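Local coordinates for protein alpha-acetolactate decarboxylase (Bacillus subtilis subsp. spizizenii, PDB 6J3D) that probably converts (2S)-2-acetolactate to (R)-acetoin and carbon dioxide, a zinc-dependent decarboxylation on the route to butane-2,3-diol, at residues Ile136-Leu141 and Gly177-Phe182; Ile28-Thr33 and Met227-Arg232; Thr61-Asp66 and Gly91-Phe96; Pro104-Lys109 and Val221-Lys226. One frame throughout, in Å; residues are numbered along the deposited sequence.

Interaction 1: Ile136-Leu141 and Gly177-Phe182; sequences IRIDGL and GTIVGF
An antiparallel strand pair in the beta core of the decarboxylase fold joins Ile-136-Leu-141 to Gly-177-Phe-182, their directions 170° apart. Three hydrogen-bonded pairs, Ile-136 with Gly-181, Ile-138 with Ile-179 and Gly-140 with Gly-177, each close with two backbone bonds; the N of Ile-138, for example, lies 2.8 Å from the O of Ile-179. On the face that carries the two isoleucines, Ile-138 and Ile-179 run alongside each other, with CD1 of Ile-138 4.1 Å from CB of Ile-179. Gly-140, Gly-177 and Gly-181 also fall on this face, where they have no side chain. The other face is more polar. Arg-137 reaches out with CG anti to its backbone N (chi1 179°), and its extended chain runs beside Val-180, CG to CG1 3.9 Å. Phe-57, Ile-59, Ile-70 and Phe-72 from strands 57-61 and 68-72 pack on Val-180, whose side chain comes within about 5 Å of that of the zinc ligand His-199. NH1 of Arg-137 makes a salt bridge to Asp-73. NE makes another, to OD1 of Asp-139 two residues on, at 2.9 Å in the guanidinium plane and on the syn lone pair. That oxygen takes two good donors, with NH2 a weak third, which should fix the rotation of Asp-139: OG1 of Thr-178 donates to OD1 at 2.7 Å, approaching on the anti side and 18° out of the carboxylate plane.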
loop_
_atom_site.group_PDB
_atom_site.type_symbol
_atom_site.label_atom_id
_atom_site.label_comp_id
_atom_site.label_asym_id
_atom_site.label_seq_id
_atom_site.Cartn_x
_atom_site.Cartn_y
_atom_site.Cartn_z
ATOM N N ILE A 136 -11.949 7.556 -11.310
ATOM C CA ILE A 136 -12.430 8.001 -12.622
ATOM C C ILE A 136 -13.886 7.614 -12.851
ATOM O O ILE A 136 -14.314 6.526 -12.433
ATOM C CB ILE A 136 -11.496 7.493 -13.724
ATOM C CG1 ILE A 136 -11.817 8.134 -15.062
ATOM C CG2 ILE A 136 -11.564 6.013 -13.872
ATOM C CD1 ILE A 136 -10.615 8.047 -16.015
ATOM N N ARG A 137 -14.638 8.513 -13.515
ATOM C CA ARG A 137 -16.005 8.252 -13.877
ATOM C C ARG A 137 -16.217 8.641 -15.306
ATOM O O ARG A 137 -15.798 9.734 -15.711
ATOM C CB ARG A 137 -16.976 9.049 -13.023
ATOM C CG ARG A 137 -18.427 8.851 -13.353
ATOM C CD ARG A 137 -19.299 9.353 -12.196
ATOM N NE ARG A 137 -20.707 9.286 -12.560
ATOM C CZ ARG A 137 -21.741 9.553 -11.760
ATOM N NH1 ARG A 137 -21.559 9.866 -10.489
ATOM N NH2 ARG A 137 -22.974 9.489 -12.262
ATOM N N ILE A 138 -16.903 7.776 -16.058
ATOM C CA ILE A 138 -17.242 8.076 -17.438
ATOM C C ILE A 138 -18.739 7.907 -17.587
ATOM O O ILE A 138 -19.234 6.792 -17.411
ATOM C CB ILE A 138 -16.529 7.154 -18.422
ATOM C CG1 ILE A 138 -15.034 7.108 -18.182
ATOM C CG2 ILE A 138 -16.857 7.601 -19.885
ATOM C CD1 ILE A 138 -14.413 5.856 -18.795
ATOM N N ASP A 139 -19.446 8.972 -17.937
ATOM C CA ASP A 139 -20.902 8.876 -18.117
ATOM C C ASP A 139 -21.255 9.113 -19.555
ATOM O O ASP A 139 -20.751 10.031 -20.141
ATOM C CB ASP A 139 -21.620 9.950 -17.344
ATOM C CG ASP A 139 -21.439 9.842 -15.876
ATOM O OD1 ASP A 139 -21.564 8.726 -15.307
ATOM O OD2 ASP A 139 -20.968 10.877 -15.308
ATOM N N GLY A 140 -22.145 8.328 -20.123
ATOM C CA GLY A 140 -22.619 8.663 -21.459
ATOM C C GLY A 140 -22.868 7.463 -22.314
ATOM O O GLY A 140 -23.310 6.453 -21.817
ATOM N N LEU A 141 -22.650 7.621 -23.619
ATOM C CA LEU A 141 -22.935 6.620 -24.611
ATOM C C LEU A 141 -21.660 5.919 -25.092
ATOM O O LEU A 141 -20.677 6.606 -25.424
ATOM C CB LEU A 141 -23.599 7.287 -25.821
ATOM C CG LEU A 141 -23.848 6.411 -27.040
ATOM C CD1 LEU A 141 -24.868 5.307 -26.680
ATOM C CD2 LEU A 141 -24.369 7.259 -28.236
ATOM N N GLY A 177 -24.599 4.498 -19.998
ATOM C CA GLY A 177 -24.444 4.202 -18.584
ATOM C C GLY A 177 -23.244 4.890 -17.999
ATOM O O GLY A 177 -22.891 5.967 -18.443
ATOM N N THR A 178 -22.696 4.272 -16.963
ATOM C CA THR A 178 -21.606 4.826 -16.191
ATOM C C THR A 178 -20.529 3.773 -15.960
ATOM O O THR A 178 -20.827 2.645 -15.535
ATOM C CB THR A 178 -22.154 5.367 -14.820
ATOM O OG1 THR A 178 -23.053 6.473 -15.095
ATOM C CG2 THR A 178 -21.024 5.821 -13.942
ATOM N N ILE A 179 -19.287 4.148 -16.223
ATOM C CA ILE A 179 -18.121 3.372 -15.860
ATOM C C ILE A 179 -17.496 4.124 -14.712
ATOM O O ILE A 179 -17.304 5.331 -14.796
ATOM C CB ILE A 179 -17.074 3.260 -17.000
ATOM C CG1 ILE A 179 -17.568 2.375 -18.127
ATOM C CG2 ILE A 179 -15.726 2.688 -16.453
ATOM C CD1 ILE A 179 -16.680 2.330 -19.344
ATOM N N VAL A 180 -17.152 3.416 -13.653
ATOM C CA VAL A 180 -16.407 3.983 -12.524
ATOM C C VAL A 180 -15.279 3.072 -12.148
ATOM O O VAL A 180 -15.356 1.829 -12.305
ATOM C CB VAL A 180 -17.260 4.268 -11.263
ATOM C CG1 VAL A 180 -18.218 5.445 -11.528
ATOM C CG2 VAL A 180 -17.965 3.012 -10.766
ATOM N N GLY A 181 -14.194 3.668 -11.656
ATOM C CA GLY A 181 -13.137 2.868 -11.100
ATOM C C GLY A 181 -11.977 3.694 -10.635
ATOM O O GLY A 181 -12.102 4.883 -10.394
ATOM N N PHE A 182 -10.834 3.029 -10.589
ATOM C CA PHE A 182 -9.638 3.607 -10.020
ATOM C C PHE A 182 -8.446 3.407 -10.919
ATOM O O PHE A 182 -8.346 2.396 -11.624
ATOM C CB PHE A 182 -9.372 2.989 -8.644
ATOM C CG PHE A 182 -10.417 3.292 -7.637
ATOM C CD1 PHE A 182 -10.428 4.507 -6.993
ATOM C CD2 PHE A 182 -11.430 2.377 -7.358
ATOM C CE1 PHE A 182 -11.431 4.785 -6.036
ATOM C CE2 PHE A 182 -12.406 2.672 -6.426
ATOM C CZ PHE A 182 -12.426 3.854 -5.799
#

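Interaction 2: Ile28-Thr33 and Met227-Arg232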
loop_
_atom_site.group_PDB
_atom_site.type_symbol
_atom_site.label_atom_id
_atom_site.label_comp_id
_atom_site.label_asym_id
_atom_site.label_seq_id
_atom_site.Cartn_x
_atom_site.Cartn_y
_atom_site.Cartn_z
ATOM N N ILE A 28 -8.161 6.893 -0.934
ATOM C CA ILE A 28 -8.811 5.665 -1.374
ATOM C C ILE A 28 -8.793 4.695 -0.200
ATOM O O ILE A 28 -7.762 4.532 0.433
ATOM C CB ILE A 28 -8.111 5.058 -2.584
ATOM C CG1 ILE A 28 -8.221 6.009 -3.796
ATOM C CG2 ILE A 28 -8.638 3.672 -2.932
ATOM C CD1 ILE A 28 -7.519 5.476 -4.911
ATOM N N TYR A 29 -9.959 4.131 0.147
ATOM C CA TYR A 29 -10.077 3.187 1.192
ATOM C C TYR A 29 -10.105 1.832 0.533
ATOM O O TYR A 29 -11.049 1.513 -0.220
ATOM C CB TYR A 29 -11.324 3.452 2.032
ATOM C CG TYR A 29 -11.350 2.715 3.313
ATOM C CD1 TYR A 29 -10.616 3.176 4.402
ATOM C CD2 TYR A 29 -12.124 1.574 3.463
ATOM C CE1 TYR A 29 -10.630 2.503 5.605
ATOM C CE2 TYR A 29 -12.148 0.885 4.679
ATOM C CZ TYR A 29 -11.389 1.372 5.733
ATOM O OH TYR A 29 -11.341 0.746 6.954
ATOM N N GLN A 30 -9.049 1.059 0.806
ATOM C CA GLN A 30 -8.754 -0.212 0.160
ATOM C C GLN A 30 -8.966 -1.371 1.106
ATOM O O GLN A 30 -8.273 -1.503 2.097
ATOM C CB GLN A 30 -7.322 -0.240 -0.366
ATOM C CG GLN A 30 -6.911 -1.567 -1.011
ATOM C CD GLN A 30 -7.787 -1.907 -2.176
ATOM O OE1 GLN A 30 -8.023 -1.018 -3.048
ATOM N NE2 GLN A 30 -8.347 -3.146 -2.204
ATOM N N VAL A 31 -9.956 -2.198 0.806
ATOM C CA VAL A 31 -10.283 -3.341 1.630
ATOM C C VAL A 31 -9.591 -4.565 1.083
ATOM O O VAL A 31 -9.911 -5.055 0.004
ATOM C CB VAL A 31 -11.836 -3.512 1.696
ATOM C CG1 VAL A 31 -12.241 -4.869 2.243
ATOM C CG2 VAL A 31 -12.485 -2.364 2.469
ATOM N N SER A 32 -8.629 -5.063 1.863
ATOM C CA SER A 32 -7.823 -6.241 1.584
ATOM C C SER A 32 -7.001 -6.079 0.297
ATOM O O SER A 32 -6.861 -4.968 -0.248
ATOM C CB SER A 32 -8.648 -7.523 1.555
ATOM O OG SER A 32 -7.858 -8.675 1.708
ATOM N N THR A 33 -6.402 -7.184 -0.130
ATOM C CA THR A 33 -5.422 -7.139 -1.249
ATOM C C THR A 33 -5.851 -7.987 -2.415
ATOM O O THR A 33 -6.550 -9.008 -2.258
ATOM C CB THR A 33 -4.028 -7.619 -0.838
ATOM O OG1 THR A 33 -3.984 -9.066 -0.692
ATOM C CG2 THR A 33 -3.557 -6.936 0.462
ATOM N N MET A 227 -4.493 11.430 -2.622
ATOM C CA MET A 227 -3.092 11.527 -2.149
ATOM C C MET A 227 -2.810 10.493 -1.049
ATOM O O MET A 227 -1.697 10.425 -0.530
ATOM C CB MET A 227 -2.821 12.917 -1.577
ATOM C CG MET A 227 -2.971 14.037 -2.566
ATOM S SD MET A 227 -1.889 13.797 -3.997
ATOM C CE MET A 227 -0.331 14.385 -3.383
ATOM N N ASN A 228 -3.809 9.709 -0.667
ATOM C CA ASN A 228 -3.638 8.700 0.362
ATOM C C ASN A 228 -4.309 7.408 -0.053
ATOM O O ASN A 228 -5.368 7.422 -0.690
ATOM C CB ASN A 228 -4.306 9.106 1.666
ATOM C CG ASN A 228 -3.623 10.197 2.348
ATOM O OD1 ASN A 228 -2.729 9.958 3.226
ATOM N ND2 ASN A 228 -4.078 11.417 2.068
ATOM N N MET A 229 -3.718 6.287 0.317
ATOM C CA MET A 229 -4.347 5.004 0.178
ATOM C C MET A 229 -4.298 4.288 1.517
ATOM O O MET A 229 -3.204 4.021 2.020
ATOM C CB MET A 229 -3.587 4.172 -0.821
ATOM C CG MET A 229 -4.447 3.155 -1.293
ATOM S SD MET A 229 -4.155 1.711 -0.438
ATOM C CE MET A 229 -3.221 1.119 -1.873
ATOM N N ASN A 230 -5.467 3.978 2.072
ATOM C CA ASN A 230 -5.594 3.393 3.417
ATOM C C ASN A 230 -5.973 1.936 3.220
ATOM O O ASN A 230 -7.110 1.650 2.811
ATOM C CB ASN A 230 -6.698 4.202 4.070
ATOM C CG ASN A 230 -6.818 4.008 5.487
ATOM O OD1 ASN A 230 -6.275 3.056 6.075
ATOM N ND2 ASN A 230 -7.593 4.943 6.114
ATOM N N LEU A 231 -5.052 1.020 3.494
ATOM C CA LEU A 231 -5.280 -0.413 3.332
ATOM C C LEU A 231 -5.772 -1.018 4.635
ATOM O O LEU A 231 -5.112 -0.877 5.662
ATOM C CB LEU A 231 -3.997 -1.093 2.928
ATOM C CG LEU A 231 -3.941 -2.612 2.917
ATOM C CD1 LEU A 231 -4.948 -3.197 1.908
ATOM C CD2 LEU A 231 -2.515 -3.078 2.591
ATOM N N ARG A 232 -6.903 -1.710 4.551
ATOM C CA ARG A 232 -7.570 -2.320 5.701
ATOM C C ARG A 232 -7.479 -3.824 5.504
ATOM O O ARG A 232 -8.075 -4.356 4.561
ATOM C CB ARG A 232 -9.022 -1.837 5.744
ATOM C CG ARG A 232 -9.837 -2.490 6.856
ATOM C CD ARG A 232 -11.301 -2.555 6.572
ATOM N NE ARG A 232 -12.076 -3.129 7.696
ATOM C CZ ARG A 232 -12.904 -2.441 8.494
ATOM N NH1 ARG A 232 -13.086 -1.120 8.358
ATOM N NH2 ARG A 232 -13.569 -3.096 9.452
#
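The phenol of Tyr-29 lies across the side chains of Asn-230 and Arg-232 on the next strand. The Asn-230 amide stands at the ring edge, ND2 3.9 Å from CD1 of Tyr-29, with the two planes 74° apart; ND2 itself bonds to OE1 of Gln-27. Farther out, Arg-232 runs extended past the hydroxyl, its CD 3.3 Å from OH of Tyr-29, then turns its guanidinium so that NH1 donates to that OH at 2.9 Å, close to the guanidinium plane. Tyr-54 stacks on the Tyr-29 ring. On the opposite face, SD of Met-229 packs 3.7 Å from CB of Gln-30, and CD1 of Leu-231 sits 3.9 Å from CG of Gln-30. A bend at chi2 (60°) folds the Gln-30 amide forward along its own chain, where NE2 bonds to O of Ser-32 at 3.1 Å while OE1 is hydrogen-bonded to OG of Ser-98. Between the backbones five bonds alternate from strand to strand, from N of Ile-28 on O of Asn-228 to N of Ser-32 on O of Arg-232 at 2.8 Å. Residues 228-232 also pair antiparallel with a strand of the second subunit, where OD1 of Asn-228 meets ND2 of Asn-230 of that subunit. This is a parallel strand pair within a mixed beta sheet that continues through the dimer interface.

Interaction 3: Thr61-Asp66 and Gly91-Phe96; sequences TFNKLD and GDLSPF
Ser-94 does double duty here: its hydroxyl donates across the contact while accepting from its own chain two residues on, which makes an ST turn. OG lies 2.7 Å from O of Thr-61, well above the plane of that carbonyl, and N of Phe-96 reaches the same OG at 3.0 Å. A chi1 of 175° swings OG away from its own N and over to the Thr-61 carbonyl. The contact joins the end of strand 57-61 to the chain leading into strand 97-100, and two backbone bonds frame the serine. N of Thr-61 donates almost straight to O of Phe-96, 3.0 Å away, and N of Asn-63 meets O of Leu-93 from above its carbonyl plane. Beyond the polar pairs, CE1 of Phe-62 comes 3.9 Å from OD2 of Asp-92, an oxygen that also accepts from N of Gln-89; ring and carboxylate planes are 84° apart. Arg-78 links the same two residues, by a cation-pi contact to the ring and a salt bridge to OD1 of Asp-92. Phe-96 carries the contact toward the active site: its side chain is about 4 Å from that of the zinc ligand His-197. Farther along, the amide of Asn-63 lies against Leu-93, ND2 to CB 3.6 Å, while its OD1 accepts from N of Gly-44. Asn-63 and Pro-95 run antiparallel alongside each other, bringing OD1 of Asn-63 to 3.3 Å from CD of Pro-95.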
loop_
_atom_site.group_PDB
_atom_site.type_symbol
_atom_site.label_atom_id
_atom_site.label_comp_id
_atom_site.label_asym_id
_atom_site.label_seq_id
_atom_site.Cartn_x
_atom_site.Cartn_y
_atom_site.Cartn_z
ATOM N N THR A 61 -15.845 -6.690 -5.156
ATOM C CA THR A 61 -16.707 -7.867 -5.234
ATOM C C THR A 61 -17.317 -8.169 -3.855
ATOM O O THR A 61 -17.252 -7.344 -2.959
ATOM C CB THR A 61 -15.956 -9.075 -5.828
ATOM O OG1 THR A 61 -16.890 -10.181 -6.058
ATOM C CG2 THR A 61 -14.821 -9.482 -4.948
ATOM N N PHE A 62 -18.000 -9.302 -3.751
ATOM C CA PHE A 62 -18.739 -9.637 -2.557
ATOM C C PHE A 62 -18.191 -10.975 -2.079
ATOM O O PHE A 62 -17.510 -11.689 -2.833
ATOM C CB PHE A 62 -20.220 -9.789 -2.873
ATOM C CG PHE A 62 -20.921 -8.501 -3.164
ATOM C CD1 PHE A 62 -21.662 -7.837 -2.189
ATOM C CD2 PHE A 62 -20.888 -7.954 -4.439
ATOM C CE1 PHE A 62 -22.359 -6.666 -2.491
ATOM C CE2 PHE A 62 -21.534 -6.796 -4.707
ATOM C CZ PHE A 62 -22.253 -6.137 -3.736
ATOM N N ASN A 63 -18.540 -11.336 -0.846
ATOM C CA ASN A 63 -18.193 -12.645 -0.336
ATOM C C ASN A 63 -18.663 -13.744 -1.257
ATOM O O ASN A 63 -19.742 -13.639 -1.869
ATOM C CB ASN A 63 -18.723 -12.857 1.086
ATOM C CG ASN A 63 -17.778 -12.362 2.131
ATOM O OD1 ASN A 63 -16.943 -11.463 1.878
ATOM N ND2 ASN A 63 -17.876 -12.958 3.332
ATOM N N LYS A 64 -17.805 -14.761 -1.387
ATOM C CA LYS A 64 -17.983 -15.900 -2.301
ATOM C C LYS A 64 -17.892 -15.538 -3.780
ATOM O O LYS A 64 -18.265 -16.355 -4.621
ATOM C CB LYS A 64 -19.304 -16.652 -2.044
ATOM C CG LYS A 64 -19.573 -16.919 -0.593
ATOM C CD LYS A 64 -20.716 -17.920 -0.404
ATOM C CE LYS A 64 -20.263 -19.381 -0.665
ATOM N NZ LYS A 64 -19.164 -19.964 0.149
ATOM N N LEU A 65 -17.412 -14.326 -4.105
ATOM C CA LEU A 65 -17.428 -13.805 -5.472
ATOM C C LEU A 65 -18.828 -13.760 -6.015
ATOM O O LEU A 65 -19.053 -13.908 -7.234
ATOM C CB LEU A 65 -16.521 -14.586 -6.442
ATOM C CG LEU A 65 -15.013 -14.673 -6.143
ATOM C CD1 LEU A 65 -14.329 -15.288 -7.393
ATOM C CD2 LEU A 65 -14.410 -13.299 -5.806
ATOM N N ASP A 66 -19.788 -13.516 -5.131
ATOM C CA ASP A 66 -21.182 -13.509 -5.553
ATOM C C ASP A 66 -21.527 -12.144 -6.143
ATOM O O ASP A 66 -22.180 -11.331 -5.516
ATOM C CB ASP A 66 -22.100 -13.852 -4.397
ATOM C CG ASP A 66 -23.547 -14.041 -4.828
ATOM O OD1 ASP A 66 -23.881 -13.980 -6.074
ATOM O OD2 ASP A 66 -24.411 -14.245 -3.927
ATOM N N GLY A 91 -25.690 -6.390 6.048
ATOM C CA GLY A 91 -25.365 -7.797 6.139
ATOM C C GLY A 91 -24.428 -8.235 5.015
ATOM O O GLY A 91 -23.723 -9.238 5.161
ATOM N N ASP A 92 -24.376 -7.488 3.915
ATOM C CA ASP A 92 -23.499 -7.873 2.814
ATOM C C ASP A 92 -22.035 -7.692 3.256
ATOM O O ASP A 92 -21.713 -6.746 3.988
ATOM C CB ASP A 92 -23.755 -7.014 1.552
ATOM C CG ASP A 92 -25.084 -7.291 0.871
ATOM O OD1 ASP A 92 -25.826 -8.246 1.184
ATOM O OD2 ASP A 92 -25.388 -6.513 -0.050
ATOM N N LEU A 93 -21.153 -8.579 2.776
ATOM C CA LEU A 93 -19.762 -8.586 3.142
ATOM C C LEU A 93 -18.907 -8.661 1.896
ATOM O O LEU A 93 -19.338 -9.143 0.847
ATOM C CB LEU A 93 -19.486 -9.822 4.007
ATOM C CG LEU A 93 -20.158 -9.901 5.384
ATOM C CD1 LEU A 93 -19.927 -11.297 5.983
ATOM C CD2 LEU A 93 -19.609 -8.846 6.332
ATOM N N SER A 94 -17.688 -8.175 1.996
ATOM C CA SER A 94 -16.758 -8.213 0.892
ATOM C C SER A 94 -15.328 -8.610 1.315
ATOM O O SER A 94 -14.789 -8.146 2.353
ATOM C CB SER A 94 -16.659 -6.817 0.220
ATOM O OG SER A 94 -15.650 -6.801 -0.813
ATOM N N PRO A 95 -14.686 -9.404 0.447
ATOM C CA PRO A 95 -13.274 -9.709 0.570
ATOM C C PRO A 95 -12.338 -8.746 -0.149
ATOM O O PRO A 95 -11.121 -8.866 0.080
ATOM C CB PRO A 95 -13.172 -11.066 -0.105
ATOM C CG PRO A 95 -14.141 -10.938 -1.279
ATOM C CD PRO A 95 -15.302 -10.143 -0.669
ATOM N N PHE A 96 -12.856 -7.840 -0.977
ATOM C CA PHE A 96 -12.004 -6.985 -1.763
ATOM C C PHE A 96 -12.832 -5.888 -2.367
ATOM O O PHE A 96 -13.766 -6.174 -3.125
ATOM C CB PHE A 96 -11.338 -7.761 -2.909
ATOM C CG PHE A 96 -10.449 -6.897 -3.794
ATOM C CD1 PHE A 96 -9.207 -6.488 -3.334
ATOM C CD2 PHE A 96 -10.826 -6.517 -5.052
ATOM C CE1 PHE A 96 -8.351 -5.701 -4.101
ATOM C CE2 PHE A 96 -9.952 -5.703 -5.846
ATOM C CZ PHE A 96 -8.725 -5.303 -5.332
#

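Interaction 4: Pro104-Lys109 and Val221-Lys226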
loop_
_atom_site.group_PDB
_atom_site.type_symbol
_atom_site.label_atom_id
_atom_site.label_comp_id
_atom_site.label_asym_id
_atom_site.label_seq_id
_atom_site.Cartn_x
_atom_site.Cartn_y
_atom_site.Cartn_z
ATOM N N PRO A 104 -15.004 15.985 -8.415
ATOM C CA PRO A 104 -14.517 16.089 -9.804
ATOM C C PRO A 104 -13.447 17.153 -9.981
ATOM O O PRO A 104 -13.748 18.286 -10.372
ATOM C CB PRO A 104 -15.785 16.445 -10.582
ATOM C CG PRO A 104 -16.586 17.286 -9.582
ATOM C CD PRO A 104 -16.348 16.574 -8.263
ATOM N N ASP A 105 -12.192 16.772 -9.818
ATOM C CA ASP A 105 -11.094 17.701 -9.964
ATOM C C ASP A 105 -10.730 18.062 -11.429
ATOM O O ASP A 105 -10.194 19.155 -11.692
ATOM C CB ASP A 105 -9.870 17.140 -9.223
ATOM C CG ASP A 105 -10.207 16.701 -7.796
ATOM O OD1 ASP A 105 -11.124 17.288 -7.152
ATOM O OD2 ASP A 105 -9.587 15.727 -7.325
ATOM N N MET A 106 -10.941 17.122 -12.347
ATOM C CA MET A 106 -10.755 17.337 -13.779
ATOM C C MET A 106 -11.988 16.826 -14.503
ATOM O O MET A 106 -12.541 15.784 -14.116
ATOM C CB MET A 106 -9.530 16.571 -14.298
ATOM C CG MET A 106 -8.176 17.039 -13.749
ATOM S SD MET A 106 -6.846 15.784 -13.812
ATOM C CE MET A 106 -7.085 14.888 -12.282
ATOM N N THR A 107 -12.374 17.526 -15.556
ATOM C CA THR A 107 -13.464 17.116 -16.426
ATOM C C THR A 107 -13.017 17.183 -17.877
ATOM O O THR A 107 -12.293 18.123 -18.269
ATOM C CB THR A 107 -14.687 17.997 -16.230
ATOM O OG1 THR A 107 -15.060 17.990 -14.834
ATOM C CG2 THR A 107 -15.822 17.477 -17.058
ATOM N N HIS A 108 -13.453 16.222 -18.685
ATOM C CA HIS A 108 -13.110 16.204 -20.121
ATOM C C HIS A 108 -14.268 15.593 -20.887
ATOM O O HIS A 108 -14.755 14.531 -20.506
ATOM C CB HIS A 108 -11.826 15.366 -20.313
ATOM C CG HIS A 108 -11.288 15.394 -21.706
ATOM N ND1 HIS A 108 -10.807 16.546 -22.298
ATOM C CD2 HIS A 108 -11.207 14.424 -22.649
ATOM C CE1 HIS A 108 -10.463 16.284 -23.547
ATOM N NE2 HIS A 108 -10.688 15.000 -23.784
ATOM N N LYS A 109 -14.667 16.222 -21.989
ATOM C CA LYS A 109 -15.710 15.704 -22.848
ATOM C C LYS A 109 -15.114 14.918 -24.011
ATOM O O LYS A 109 -14.101 15.333 -24.606
ATOM C CB LYS A 109 -16.590 16.852 -23.361
ATOM C CG LYS A 109 -17.153 17.726 -22.195
ATOM C CD LYS A 109 -18.666 17.758 -22.076
ATOM C CE LYS A 109 -19.093 18.138 -20.611
ATOM N NZ LYS A 109 -20.370 17.468 -20.102
ATOM N N VAL A 221 -16.026 12.661 -18.878
ATOM C CA VAL A 221 -15.093 11.969 -18.012
ATOM C C VAL A 221 -14.780 12.927 -16.875
ATOM O O VAL A 221 -14.467 14.097 -17.119
ATOM C CB VAL A 221 -13.790 11.590 -18.719
ATOM C CG1 VAL A 221 -12.808 10.857 -17.749
ATOM C CG2 VAL A 221 -14.115 10.726 -19.949
ATOM N N THR A 222 -14.875 12.416 -15.650
ATOM C CA THR A 222 -14.449 13.140 -14.453
ATOM C C THR A 222 -13.433 12.326 -13.698
ATOM O O THR A 222 -13.520 11.119 -13.641
ATOM C CB THR A 222 -15.648 13.587 -13.572
ATOM O OG1 THR A 222 -16.515 12.485 -13.270
ATOM C CG2 THR A 222 -16.498 14.619 -14.325
ATOM N N ILE A 223 -12.436 13.032 -13.173
ATOM C CA ILE A 223 -11.300 12.440 -12.470
ATOM C C ILE A 223 -11.127 13.125 -11.125
ATOM O O ILE A 223 -11.138 14.363 -11.002
ATOM C CB ILE A 223 -10.014 12.541 -13.280
ATOM C CG1 ILE A 223 -10.207 11.937 -14.660
ATOM C CG2 ILE A 223 -8.811 11.853 -12.540
ATOM C CD1 ILE A 223 -9.091 12.191 -15.605
ATOM N N SER A 224 -10.853 12.305 -10.116
ATOM C CA SER A 224 -10.660 12.779 -8.752
ATOM C C SER A 224 -9.282 12.269 -8.244
ATOM O O SER A 224 -9.054 11.055 -8.187
ATOM C CB SER A 224 -11.797 12.243 -7.870
ATOM O OG SER A 224 -11.787 12.761 -6.526
ATOM N N GLN A 225 -8.374 13.189 -7.907
ATOM C CA GLN A 225 -7.007 12.853 -7.529
ATOM C C GLN A 225 -6.965 12.519 -6.060
ATOM O O GLN A 225 -7.487 13.280 -5.264
ATOM C CB GLN A 225 -6.118 14.092 -7.833
ATOM C CG GLN A 225 -4.719 14.056 -7.367
ATOM C CD GLN A 225 -3.970 15.372 -7.658
ATOM O OE1 GLN A 225 -4.237 16.002 -8.655
ATOM N NE2 GLN A 225 -3.067 15.786 -6.756
ATOM N N LYS A 226 -6.262 11.452 -5.663
ATOM C CA LYS A 226 -6.219 11.002 -4.271
ATOM C C LYS A 226 -4.792 10.866 -3.798
ATOM O O LYS A 226 -3.997 10.252 -4.519
ATOM C CB LYS A 226 -6.935 9.681 -4.108
ATOM C CG LYS A 226 -8.461 9.774 -4.483
ATOM C CD LYS A 226 -9.193 10.760 -3.620
ATOM C CE LYS A 226 -10.615 11.044 -4.163
ATOM N NZ LYS A 226 -11.325 12.102 -3.403
HETATM O O HOH W 1 -9.729 14.816 -4.729
#
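Thr-107 and Thr-222 stand side by side on one face of this antiparallel pair, with OG1 of Thr-107 3.7 Å from CG2 of Thr-222, and CB of Pro-104 packs against CB of Thr-222. On the other face Met-106 meets Ile-223; CE of Met-106 lies 3.5 Å from CG2 of Ile-223, but this holds for only one of two modelled conformers of the methionine and is uncertain to that extent.

The backbone sets this register. N of Ile-223 bonds to O of Met-106, and Val-221 and His-108 exchange two bonds, each 2.8 Å between N and O. At the start of strand 106-110 a classic beta bulge sets Asp-105 and Met-106 both opposite Ile-223: N of Met-106 donates to O of Ile-223 at 3.1 Å, whereas the bond from N of Asp-105 to that oxygen is weak.

The bulge also brings the Asp-105 carboxylate to the backbone of the partner strand. OD2 accepts from N of Gln-225 at 2.9 Å, on the anti side and 20° out of the carboxylate plane. A water donates to the same OD2 and to O of Gln-225, 2.8 Å from each, and takes a weak bond from NZ of Lys-226; that amine also bonds to O of Phe-101. Ser-224 turns instead to N of Thr-103.

Helix 116-126 covers Val-221 and Ile-223 through Phe-119 and Ile-123. Strand 133-139 pairs with strand 219-232 along its other edge, and Gln-225 reaches Phe-240 of the second subunit.

Overall arrangement
Strand 219-232 ties three of the contacts together: interaction 4 uses its first half, interaction 2 its end, and interaction 1 lies on the neighbouring strand 133-139. Interactions 1 and 4 have centres 11 Å apart, and a probable hydrogen bond joins O of Arg-137 to N of Thr-222 at 2.8 Å. Interaction 2 touches both: CD1 of Ile-28 packs 3.7 Å from CD1 of Phe-182, and Ile-28 also packs on Lys-226. Interaction 3 meets interaction 2, mainly through Phe-96 against Gln-30 and Pro-95 against Ser-32. Around the zinc held by His-197, His-199 and His-210, interaction 3 comes close, with the Phe-96 side chain about 6 Å from the metal, whereas interaction 4 lies away from the site.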